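Local coordinates for protein putative dehydratase (Mesorhizobium loti, PDB 2POZ) that is of unknown function but belongs to the mandelate racemase/muconate lactonizing enzyme family and may act as a lyase, perhaps a dehydratase, at residues 35-41 and 309-314; 279-283 and 314-318. All coordinates share one frame. Residues are numbered along the deposited sequence.

Contact 1: 35-41 and 309-314; sequences GEAGIAY and CGSSLI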
ATOM      1  N   GLY A  35      -8.441  42.215  12.293  1.00 12.38           N
ATOM      2  CA  GLY A  35      -7.862  40.996  11.750  1.00 12.53           C
ATOM      3  C   GLY A  35      -6.937  41.304  10.581  1.00 12.21           C
ATOM      4  O   GLY A  35      -7.003  42.393  10.015  1.00 11.41           O
ATOM      5  N   GLU A  36      -6.076  40.354  10.227  1.00 11.23           N
ATOM      6  CA  GLU A  36      -5.143  40.541   9.117  1.00 12.12           C
ATOM      7  C   GLU A  36      -5.049  39.309   8.216  1.00 11.76           C
ATOM      8  O   GLU A  36      -4.955  38.182   8.695  1.00 13.07           O
ATOM      9  CB  GLU A  36      -3.748  40.894   9.651  1.00 12.61           C
ATOM     10  CG  GLU A  36      -2.733  41.286   8.568  1.00 16.02           C
ATOM     11  CD  GLU A  36      -1.444  41.883   9.139  1.00 17.77           C
ATOM     12  OE1 GLU A  36      -1.465  42.367  10.284  1.00 17.98           O
ATOM     13  OE2 GLU A  36      -0.409  41.884   8.436  1.00 21.67           O
ATOM     14  N   ALA A  37      -5.083  39.533   6.908  1.00 12.02           N
ATOM     15  CA  ALA A  37      -4.974  38.452   5.941  1.00 12.95           C
ATOM     16  C   ALA A  37      -3.480  38.284   5.661  1.00 14.01           C
ATOM     17  O   ALA A  37      -2.775  39.263   5.420  1.00 15.56           O
ATOM     18  CB  ALA A  37      -5.728  38.814   4.664  1.00 11.08           C
ATOM     19  N   GLY A  38      -2.999  37.046   5.698  1.00 14.48           N
ATOM     20  CA  GLY A  38      -1.580  36.796   5.486  1.00 12.16           C
ATOM     21  C   GLY A  38      -1.033  36.990   4.081  1.00 12.26           C
ATOM     22  O   GLY A  38      -0.105  36.286   3.686  1.00 13.33           O
ATOM     23  N   ILE A  39      -1.588  37.927   3.320  1.00 11.59           N
ATOM     24  CA  ILE A  39      -1.096  38.170   1.964  1.00 11.41           C
ATOM     25  C   ILE A  39      -0.395  39.539   1.900  1.00 10.55           C
ATOM     26  O   ILE A  39      -0.707  40.371   1.054  1.00 12.01           O
ATOM     27  CB  ILE A  39      -2.246  38.137   0.935  1.00 10.42           C
ATOM     28  CG1 ILE A  39      -3.146  36.912   1.177  1.00 12.08           C
ATOM     29  CG2 ILE A  39      -1.670  38.097  -0.482  1.00  9.33           C
ATOM     30  CD1 ILE A  39      -2.493  35.556   0.885  1.00  6.59           C
ATOM     31  N   ALA A  40       0.557  39.755   2.803  1.00  9.84           N
ATOM     32  CA  ALA A  40       1.303  41.012   2.870  1.00 10.90           C
ATOM     33  C   ALA A  40       2.468  41.050   1.874  1.00 12.81           C
ATOM     34  O   ALA A  40       3.090  42.092   1.671  1.00 13.05           O
ATOM     35  CB  ALA A  40       1.823  41.224   4.287  1.00  8.79           C
ATOM     36  N   TYR A  41       2.763  39.913   1.256  1.00 12.86           N
ATOM     37  CA  TYR A  41       3.850  39.838   0.284  1.00 14.67           C
ATOM     38  C   TYR A  41       3.430  38.956  -0.881  1.00 14.51           C
ATOM     39  O   TYR A  41       2.348  38.365  -0.867  1.00 13.93           O
ATOM     40  CB  TYR A  41       5.121  39.291   0.946  1.00 16.35           C
ATOM     41  CG  TYR A  41       4.901  37.979   1.651  1.00 17.29           C
ATOM     42  CD1 TYR A  41       5.113  36.768   0.995  1.00 17.19           C
ATOM     43  CD2 TYR A  41       4.402  37.946   2.954  1.00 18.14           C
ATOM     44  CE1 TYR A  41       4.826  35.550   1.614  1.00 18.38           C
ATOM     45  CE2 TYR A  41       4.112  36.739   3.583  1.00 18.48           C
ATOM     46  CZ  TYR A  41       4.326  35.547   2.905  1.00 17.70           C
ATOM     47  OH  TYR A  41       4.040  34.358   3.510  1.00 18.15           O
ATOM     48  N   CYS A 309       4.326  36.994   8.791  1.00 13.79           N
ATOM     49  CA  CYS A 309       4.993  38.083   8.090  1.00 16.38           C
ATOM     50  C   CYS A 309       3.961  39.088   7.590  1.00 15.93           C
ATOM     51  O   CYS A 309       3.401  38.938   6.506  1.00 18.35           O
ATOM     52  CB  CYS A 309       5.815  37.568   6.909  1.00 16.86           C
ATOM     53  SG  CYS A 309       6.739  38.890   6.076  1.00 21.18           S
ATOM     54  N   GLY A 310       3.718  40.111   8.400  1.00 13.92           N
ATOM     55  CA  GLY A 310       2.762  41.146   8.050  1.00 15.19           C
ATOM     56  C   GLY A 310       2.997  42.337   8.956  1.00 14.10           C
ATOM     57  O   GLY A 310       4.138  42.696   9.222  1.00 15.36           O
ATOM     58  N   SER A 311       1.929  42.954   9.435  1.00 13.15           N
ATOM     59  CA  SER A 311       2.074  44.102  10.318  1.00 13.47           C
ATOM     60  C   SER A 311       2.117  43.614  11.771  1.00 13.54           C
ATOM     61  O   SER A 311       2.039  42.409  12.038  1.00 13.38           O
ATOM     62  CB  SER A 311       0.889  45.050  10.137  1.00 13.76           C
ATOM     63  OG  SER A 311      -0.271  44.502  10.744  1.00 14.56           O
ATOM     64  N   SER A 312       2.245  44.551  12.703  1.00 14.33           N
ATOM     65  CA  SER A 312       2.269  44.225  14.128  1.00 13.40           C
ATOM     66  C   SER A 312       0.987  43.501  14.554  1.00 13.75           C
ATOM     67  O   SER A 312       0.984  42.750  15.533  1.00 14.81           O
ATOM     68  CB  SER A 312       2.404  45.503  14.961  1.00 13.17           C
ATOM     69  OG  SER A 312       3.618  46.175  14.696  1.00 16.70           O
ATOM     70  N   LEU A 313      -0.107  43.742  13.838  1.00 12.44           N
ATOM     71  CA  LEU A 313      -1.373  43.101  14.183  1.00 13.00           C
ATOM     72  C   LEU A 313      -1.300  41.577  14.071  1.00 12.59           C
ATOM     73  O   LEU A 313      -1.520  40.871  15.054  1.00 13.99           O
ATOM     74  CB  LEU A 313      -2.518  43.630  13.303  1.00 11.06           C
ATOM     75  CG  LEU A 313      -3.897  42.976  13.526  1.00 12.72           C
ATOM     76  CD1 LEU A 313      -4.288  43.069  14.996  1.00  8.86           C
ATOM     77  CD2 LEU A 313      -4.947  43.656  12.654  1.00  9.48           C
ATOM     78  N   ILE A 314      -0.984  41.054  12.891  1.00 13.57           N
ATOM     79  CA  ILE A 314      -0.922  39.600  12.751  1.00 13.67           C
ATOM     80  C   ILE A 314       0.139  38.967  13.650  1.00 13.58           C
ATOM     81  O   ILE A 314      -0.012  37.828  14.078  1.00 14.06           O
ATOM     82  CB  ILE A 314      -0.696  39.159  11.284  1.00 12.47           C
ATOM     83  CG1 ILE A 314      -0.946  37.650  11.173  1.00 13.82           C
ATOM     84  CG2 ILE A 314       0.713  39.489  10.833  1.00 11.23           C
ATOM     85  CD1 ILE A 314      -1.349  37.197   9.777  1.00 14.74           C
TER
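A buried carboxylate can be satisfied by the start of a helix, and Glu36 illustrates this. Its extended side chain reaches the turn that opens helix 312-324, where OE1 accepts from Ser311 OG in a very short 2.5 Å hydrogen bond and from Ile314 N at 3.0 Å, while OE2 takes Ser311 N at 2.8 Å. Ser311 is also the N-cap, its OG accepting from Leu313 N at 3.2 Å. Gly310 suits this site, because a CB there would clash with Glu36 OE2. In enolase-superfamily terms, strand 33-37, outermost within this chain in the sheet of the N-terminal capping domain, here joins the barrel domain. Ile314, besides offering its N-H, brings CD1 to 4.3 Å from Gly38 CA. At the other end of the contact, Cys309 packs its CB against Tyr41 CE2 at 3.8 Å, with its sulfur lying obliquely 4.8 Å from the ring centroid. The Tyr41 hydroxyl is hydrogen-bonded to Glu257, and Trp81 of the second subunit donates to the Tyr41 carbonyl.

Contact 2: 279-283 and 314-318; sequences PDIGT and IETAT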
ATOM      1  N   PRO A 279       1.917  26.685   9.828  1.00 12.61           N
ATOM      2  CA  PRO A 279       0.720  27.386   9.362  1.00 11.60           C
ATOM      3  C   PRO A 279       0.784  28.870   9.705  1.00 12.21           C
ATOM      4  O   PRO A 279       1.444  29.267  10.665  1.00 11.38           O
ATOM      5  CB  PRO A 279      -0.402  26.684  10.118  1.00 12.95           C
ATOM      6  CG  PRO A 279       0.248  26.354  11.433  1.00 13.00           C
ATOM      7  CD  PRO A 279       1.614  25.824  10.984  1.00 11.14           C
ATOM      8  N   ASP A 280       0.097  29.681   8.911  1.00 11.45           N
ATOM      9  CA  ASP A 280       0.039  31.124   9.135  1.00 12.75           C
ATOM     10  C   ASP A 280      -1.407  31.400   9.551  1.00 10.67           C
ATOM     11  O   ASP A 280      -2.325  31.068   8.802  1.00 10.57           O
ATOM     12  CB  ASP A 280       0.358  31.864   7.837  1.00 13.56           C
ATOM     13  CG  ASP A 280       0.408  33.377   8.020  1.00 18.13           C
ATOM     14  OD1 ASP A 280      -0.433  33.931   8.765  1.00 14.74           O
ATOM     15  OD2 ASP A 280       1.292  34.012   7.405  1.00 22.70           O
ATOM     16  N   ILE A 281      -1.627  31.996  10.723  1.00 11.61           N
ATOM     17  CA  ILE A 281      -3.013  32.238  11.147  1.00 12.49           C
ATOM     18  C   ILE A 281      -3.765  33.142  10.177  1.00 13.10           C
ATOM     19  O   ILE A 281      -4.994  33.160  10.173  1.00 15.63           O
ATOM     20  CB  ILE A 281      -3.123  32.852  12.570  1.00 13.05           C
ATOM     21  CG1 ILE A 281      -2.494  34.245  12.608  1.00 13.92           C
ATOM     22  CG2 ILE A 281      -2.490  31.920  13.597  1.00 14.87           C
ATOM     23  CD1 ILE A 281      -2.815  35.002  13.896  1.00 15.83           C
ATOM     24  N   GLY A 282      -3.019  33.881   9.357  1.00 13.33           N
ATOM     25  CA  GLY A 282      -3.622  34.778   8.380  1.00 12.60           C
ATOM     26  C   GLY A 282      -3.973  34.132   7.044  1.00 12.86           C
ATOM     27  O   GLY A 282      -4.531  34.786   6.159  1.00 12.17           O
ATOM     28  N   THR A 283      -3.638  32.857   6.880  1.00 11.99           N
ATOM     29  CA  THR A 283      -3.958  32.148   5.647  1.00 11.53           C
ATOM     30  C   THR A 283      -4.498  30.738   5.906  1.00 11.77           C
ATOM     31  O   THR A 283      -5.262  30.220   5.103  1.00 10.82           O
ATOM     32  CB  THR A 283      -2.730  32.007   4.698  1.00 13.79           C
ATOM     33  OG1 THR A 283      -1.768  31.122   5.282  1.00 10.66           O
ATOM     34  CG2 THR A 283      -2.081  33.360   4.441  1.00 12.29           C
ATOM     35  N   ILE A 314      -0.984  41.054  12.891  1.00 13.57           N
ATOM     36  CA  ILE A 314      -0.922  39.600  12.751  1.00 13.67           C
ATOM     37  C   ILE A 314       0.139  38.967  13.650  1.00 13.58           C
ATOM     38  O   ILE A 314      -0.012  37.828  14.078  1.00 14.06           O
ATOM     39  CB  ILE A 314      -0.696  39.159  11.284  1.00 12.47           C
ATOM     40  CG1 ILE A 314      -0.946  37.650  11.173  1.00 13.82           C
ATOM     41  CG2 ILE A 314       0.713  39.489  10.833  1.00 11.23           C
ATOM     42  CD1 ILE A 314      -1.349  37.197   9.777  1.00 14.74           C
ATOM     43  N   GLU A 315       1.201  39.704  13.954  1.00 15.09           N
ATOM     44  CA  GLU A 315       2.239  39.173  14.836  1.00 17.94           C
ATOM     45  C   GLU A 315       1.669  39.021  16.247  1.00 16.52           C
ATOM     46  O   GLU A 315       1.882  38.009  16.916  1.00 14.37           O
ATOM     47  CB  GLU A 315       3.454  40.108  14.889  1.00 20.51           C
ATOM     48  CG  GLU A 315       4.221  40.227  13.587  1.00 28.34           C
ATOM     49  CD  GLU A 315       5.410  41.168  13.696  1.00 32.19           C
ATOM     50  OE1 GLU A 315       6.210  40.997  14.646  1.00 34.74           O
ATOM     51  OE2 GLU A 315       5.545  42.071  12.836  1.00 30.29           O
ATOM     52  N   THR A 316       0.938  40.035  16.698  1.00 15.72           N
ATOM     53  CA  THR A 316       0.347  40.001  18.029  1.00 15.38           C
ATOM     54  C   THR A 316      -0.727  38.920  18.113  1.00 14.99           C
ATOM     55  O   THR A 316      -0.826  38.207  19.112  1.00 14.52           O
ATOM     56  CB  THR A 316      -0.256  41.369  18.390  1.00 14.98           C
ATOM     57  OG1 THR A 316       0.780  42.353  18.364  1.00 17.46           O
ATOM     58  CG2 THR A 316      -0.885  41.337  19.778  1.00 17.10           C
ATOM     59  N   ALA A 317      -1.526  38.798  17.059  1.00 14.65           N
ATOM     60  CA  ALA A 317      -2.574  37.783  17.018  1.00 14.65           C
ATOM     61  C   ALA A 317      -1.951  36.389  17.098  1.00 14.36           C
ATOM     62  O   ALA A 317      -2.483  35.489  17.748  1.00 14.97           O
ATOM     63  CB  ALA A 317      -3.378  37.921  15.735  1.00 14.07           C
ATOM     64  N   THR A 318      -0.816  36.215  16.430  1.00 15.35           N
ATOM     65  CA  THR A 318      -0.123  34.934  16.430  1.00 14.05           C
ATOM     66  C   THR A 318       0.325  34.570  17.844  1.00 13.96           C
ATOM     67  O   THR A 318       0.353  33.392  18.202  1.00 13.98           O
ATOM     68  CB  THR A 318       1.091  34.967  15.479  1.00 14.82           C
ATOM     69  OG1 THR A 318       0.625  35.121  14.130  1.00 13.83           O
ATOM     70  CG2 THR A 318       1.906  33.678  15.589  1.00 15.41           C
TER
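In the TIM-barrel-like domain of the enolase superfamily, loops leaving the C-terminal ends of the parallel strands form the active-site mouth, and the loop 279-283 after strand 276-277 is one of them. Asp280 OD2 is hydrogen-bonded to His307 ND1, a pairing that resembles the His-Asp dyad of the mandelate racemase group, although no catalytic role is established here. The loop is held in shape from within: Asp280 OD1 accepts from Gly282 N at 2.7 Å, forming an Asx turn, and Thr283 N donates to Asp280 O at 2.9 Å. The turn leaves Ile281 directed at the first turns of helix 312-324, and the joint between the two segments is mainly apolar. Ile281 CD1 lies 3.5 Å from Ala317 CB and 3.4 Å from Thr318 N, and Ile281 CG1 meets Ile314 CG1 at 4.0 Å. Leu287 and Thr290 of helix 287-298 also touch Ile281, which thus bridges two barrel helices. Ile314, pointing back at the loop, brings CD1 to 3.5 Å from Asp280 OD1. The same methyl stands 3.6 Å from Gly282 CA, so close that a CB at this position would collide with Ile314 CD1.

How the contacts relate
Contacts distant in sequence can converge on a single element, here the start of helix 312-324. The chain first lays down 35-41, at the end of a strand of the capping domain's antiparallel sheet, then passes through that domain's helices and most of the barrel to 279-283. Contact 1 closes a loop of 267 intervening residues when 309-314 arrives, and contact 2 a shorter one of 30 residues between 279-283 and 314-318. Their segments alternate along the chain, so the two loops cross. Ile314 belongs to both contacts, whose centres lie about 7 Å apart. The two earlier segments also meet directly, Gly38 N lying 2.8 Å from Gly282 O in a probable hydrogen bond that links capping domain and barrel loop.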